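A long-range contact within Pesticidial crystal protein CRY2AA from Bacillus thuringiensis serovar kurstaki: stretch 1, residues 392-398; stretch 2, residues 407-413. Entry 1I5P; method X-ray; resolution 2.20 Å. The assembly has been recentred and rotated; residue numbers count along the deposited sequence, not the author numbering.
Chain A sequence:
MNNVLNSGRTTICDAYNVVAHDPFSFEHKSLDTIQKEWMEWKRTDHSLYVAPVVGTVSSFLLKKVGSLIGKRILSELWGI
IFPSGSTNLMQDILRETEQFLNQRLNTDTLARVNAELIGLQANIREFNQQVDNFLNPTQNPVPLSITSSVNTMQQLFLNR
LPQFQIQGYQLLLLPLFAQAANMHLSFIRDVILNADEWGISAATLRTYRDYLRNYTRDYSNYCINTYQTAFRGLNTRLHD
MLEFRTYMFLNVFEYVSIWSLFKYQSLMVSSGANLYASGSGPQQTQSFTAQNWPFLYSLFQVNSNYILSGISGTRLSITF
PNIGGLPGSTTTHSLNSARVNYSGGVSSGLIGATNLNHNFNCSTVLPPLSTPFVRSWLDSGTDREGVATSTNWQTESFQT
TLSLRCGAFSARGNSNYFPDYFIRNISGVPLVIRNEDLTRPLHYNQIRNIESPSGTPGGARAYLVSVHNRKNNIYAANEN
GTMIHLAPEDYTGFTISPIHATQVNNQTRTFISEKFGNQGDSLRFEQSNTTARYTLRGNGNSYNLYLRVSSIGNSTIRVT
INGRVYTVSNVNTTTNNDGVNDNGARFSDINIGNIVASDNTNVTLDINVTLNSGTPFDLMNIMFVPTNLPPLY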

# COMPACT_ATOMS: atom_id res chain seq x y z
N ASN A 392 28.36 15.39 12.82
CA ASN A 392 27.69 14.49 11.91
C ASN A 392 26.64 13.78 12.74
O ASN A 392 26.95 13.23 13.80
CB ASN A 392 28.68 13.48 11.35
CG ASN A 392 29.82 14.15 10.63
OD1 ASN A 392 30.98 13.75 10.77
ND2 ASN A 392 29.50 15.18 9.86
N TRP A 393 25.40 13.79 12.27
CA TRP A 393 24.33 13.18 13.02
C TRP A 393 23.41 12.29 12.23
O TRP A 393 23.25 12.43 11.02
CB TRP A 393 23.47 14.26 13.70
CG TRP A 393 23.03 15.35 12.77
CD1 TRP A 393 23.68 16.52 12.51
CD2 TRP A 393 21.86 15.35 11.92
NE1 TRP A 393 23.00 17.25 11.57
CE2 TRP A 393 21.88 16.56 11.19
CE3 TRP A 393 20.81 14.45 11.71
CZ2 TRP A 393 20.89 16.89 10.26
CZ3 TRP A 393 19.82 14.77 10.79
CH2 TRP A 393 19.87 15.99 10.07
N GLN A 394 22.80 11.37 12.96
CA GLN A 394 21.81 10.44 12.44
C GLN A 394 20.60 10.66 13.34
O GLN A 394 20.70 11.35 14.36
CB GLN A 394 22.32 8.99 12.54
CG GLN A 394 22.96 8.48 11.25
CD GLN A 394 23.44 7.05 11.38
OE1 GLN A 394 24.57 6.79 11.80
NE2 GLN A 394 22.59 6.10 11.01
N THR A 395 19.45 10.12 12.95
CA THR A 395 18.24 10.26 13.75
C THR A 395 17.78 8.86 14.14
O THR A 395 18.00 8.41 15.27
CB THR A 395 17.11 10.98 12.96
OG1 THR A 395 17.10 10.52 11.61
CG2 THR A 395 17.33 12.49 12.98
N GLU A 396 17.16 8.16 13.20
CA GLU A 396 16.68 6.80 13.43
C GLU A 396 15.77 6.80 14.65
O GLU A 396 16.01 6.05 15.61
CB GLU A 396 17.87 5.86 13.67
CG GLU A 396 19.08 6.09 12.77
CD GLU A 396 18.80 5.86 11.29
OE1 GLU A 396 17.77 5.23 10.96
OE2 GLU A 396 19.62 6.29 10.45
N SER A 397 14.73 7.63 14.61
CA SER A 397 13.79 7.74 15.72
C SER A 397 12.37 7.40 15.29
O SER A 397 12.03 7.48 14.11
CB SER A 397 13.83 9.17 16.28
OG SER A 397 12.84 9.37 17.27
N PHE A 398 11.55 7.00 16.26
CA PHE A 398 10.17 6.63 15.96
C PHE A 398 9.22 7.11 17.04
O PHE A 398 9.60 7.24 18.21
CB PHE A 398 10.06 5.11 15.80
CG PHE A 398 11.00 4.53 14.77
CD1 PHE A 398 12.33 4.29 15.09
CD2 PHE A 398 10.56 4.27 13.47
CE1 PHE A 398 13.22 3.79 14.13
CE2 PHE A 398 11.44 3.77 12.51
CZ PHE A 398 12.77 3.53 12.84
N GLY A 407 14.46 6.11 19.91
CA GLY A 407 15.32 5.87 18.78
C GLY A 407 16.77 6.13 19.14
O GLY A 407 17.10 6.29 20.31
N ALA A 408 17.64 6.19 18.14
CA ALA A 408 19.05 6.42 18.39
C ALA A 408 19.34 7.84 18.85
O ALA A 408 20.00 8.05 19.86
CB ALA A 408 19.86 6.10 17.14
N PHE A 409 18.83 8.83 18.11
CA PHE A 409 19.08 10.22 18.46
C PHE A 409 17.87 11.12 18.28
O PHE A 409 16.88 10.73 17.66
CB PHE A 409 20.24 10.76 17.64
CG PHE A 409 21.50 9.96 17.76
CD1 PHE A 409 21.82 9.00 16.80
CD2 PHE A 409 22.35 10.14 18.84
CE1 PHE A 409 22.98 8.22 16.93
CE2 PHE A 409 23.51 9.37 18.98
CZ PHE A 409 23.82 8.41 18.02
N SER A 410 17.98 12.33 18.81
CA SER A 410 16.92 13.32 18.74
C SER A 410 16.34 13.46 17.34
O SER A 410 17.05 13.36 16.34
CB SER A 410 17.44 14.67 19.21
OG SER A 410 17.88 14.59 20.55
N ALA A 411 15.03 13.70 17.28
CA ALA A 411 14.33 13.86 16.01
C ALA A 411 14.60 15.21 15.37
O ALA A 411 14.70 16.23 16.05
CB ALA A 411 12.83 13.69 16.22
N ARG A 412 14.72 15.19 14.04
CA ARG A 412 14.96 16.38 13.24
C ARG A 412 14.94 15.98 11.78
O ARG A 412 15.04 14.80 11.45
CB ARG A 412 16.30 17.04 13.61
CG ARG A 412 17.51 16.13 13.54
CD ARG A 412 18.77 16.87 14.00
NE ARG A 412 19.12 18.00 13.14
CZ ARG A 412 20.24 18.71 13.25
NH1 ARG A 412 21.13 18.41 14.18
NH2 ARG A 412 20.48 19.71 12.41
N GLY A 413 14.80 16.97 10.90
CA GLY A 413 14.74 16.69 9.47
C GLY A 413 13.34 16.25 9.10
O GLY A 413 12.42 16.41 9.90
O HOH W 1 19.85 13.75 15.66
O HOH W 2 14.57 9.61 19.38

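The guanidinium of Arg 412 lies flat on the indole of Trp 393, the two planes 12° apart and their centres 3.7 Å from each other. CZ of Arg 412 comes within 3.4 Å of CE2 of Trp 393 and sits over the five-membered ring as a cation-pi contact, while CD of Arg 412 rests over the six-membered ring, so one side chain, bent at chi3 (m, -64°), covers both rings. Both residues point toward the opposing stretch with chi1 in p. NE1 of Trp 393 and NH1 of Arg 412, 3.4 Å apart, are both donors and do not bond to each other; each finds a hydrogen bond elsewhere in the structure.

At the other end, the backbone does the work. Phe 409 N donates to Thr 395 O and Ala 408 N to Glu 396 O, each at 3.0 Å. Beside them Ser 397 and Gly 407 form an antiparallel, non-hydrogen-bonded pair, their CA atoms 3.9 Å apart. Glycine is required here: an ideal CB on Gly 407 would lie 2.4 Å from both Glu 396 O and Ser 397 CA, and its own backbone angles would jam that CB against the preceding carbonyl. The bare CA instead approaches Glu 396 O at 3.2 Å in a CA-H...O contact.

Between these ends, Thr 395 fills space with its methyl: CG2 packs 3.7 Å from CG of Arg 412 and 3.5 Å from Ser 410 O. Phe 409 packs its side chain against Gln 394, CB 3.4 Å from Gln 394 O and CD1 4.3 Å from Gln 394 CB. The small CB of Ala 408 fits 3.5 Å from Thr 395 O. Two waters complete the join, one donating to Gln 394 O and Ser 410 O, the other to Ser 397 OG and Phe 409 O. In all, 507 Å² is buried, both sides summed.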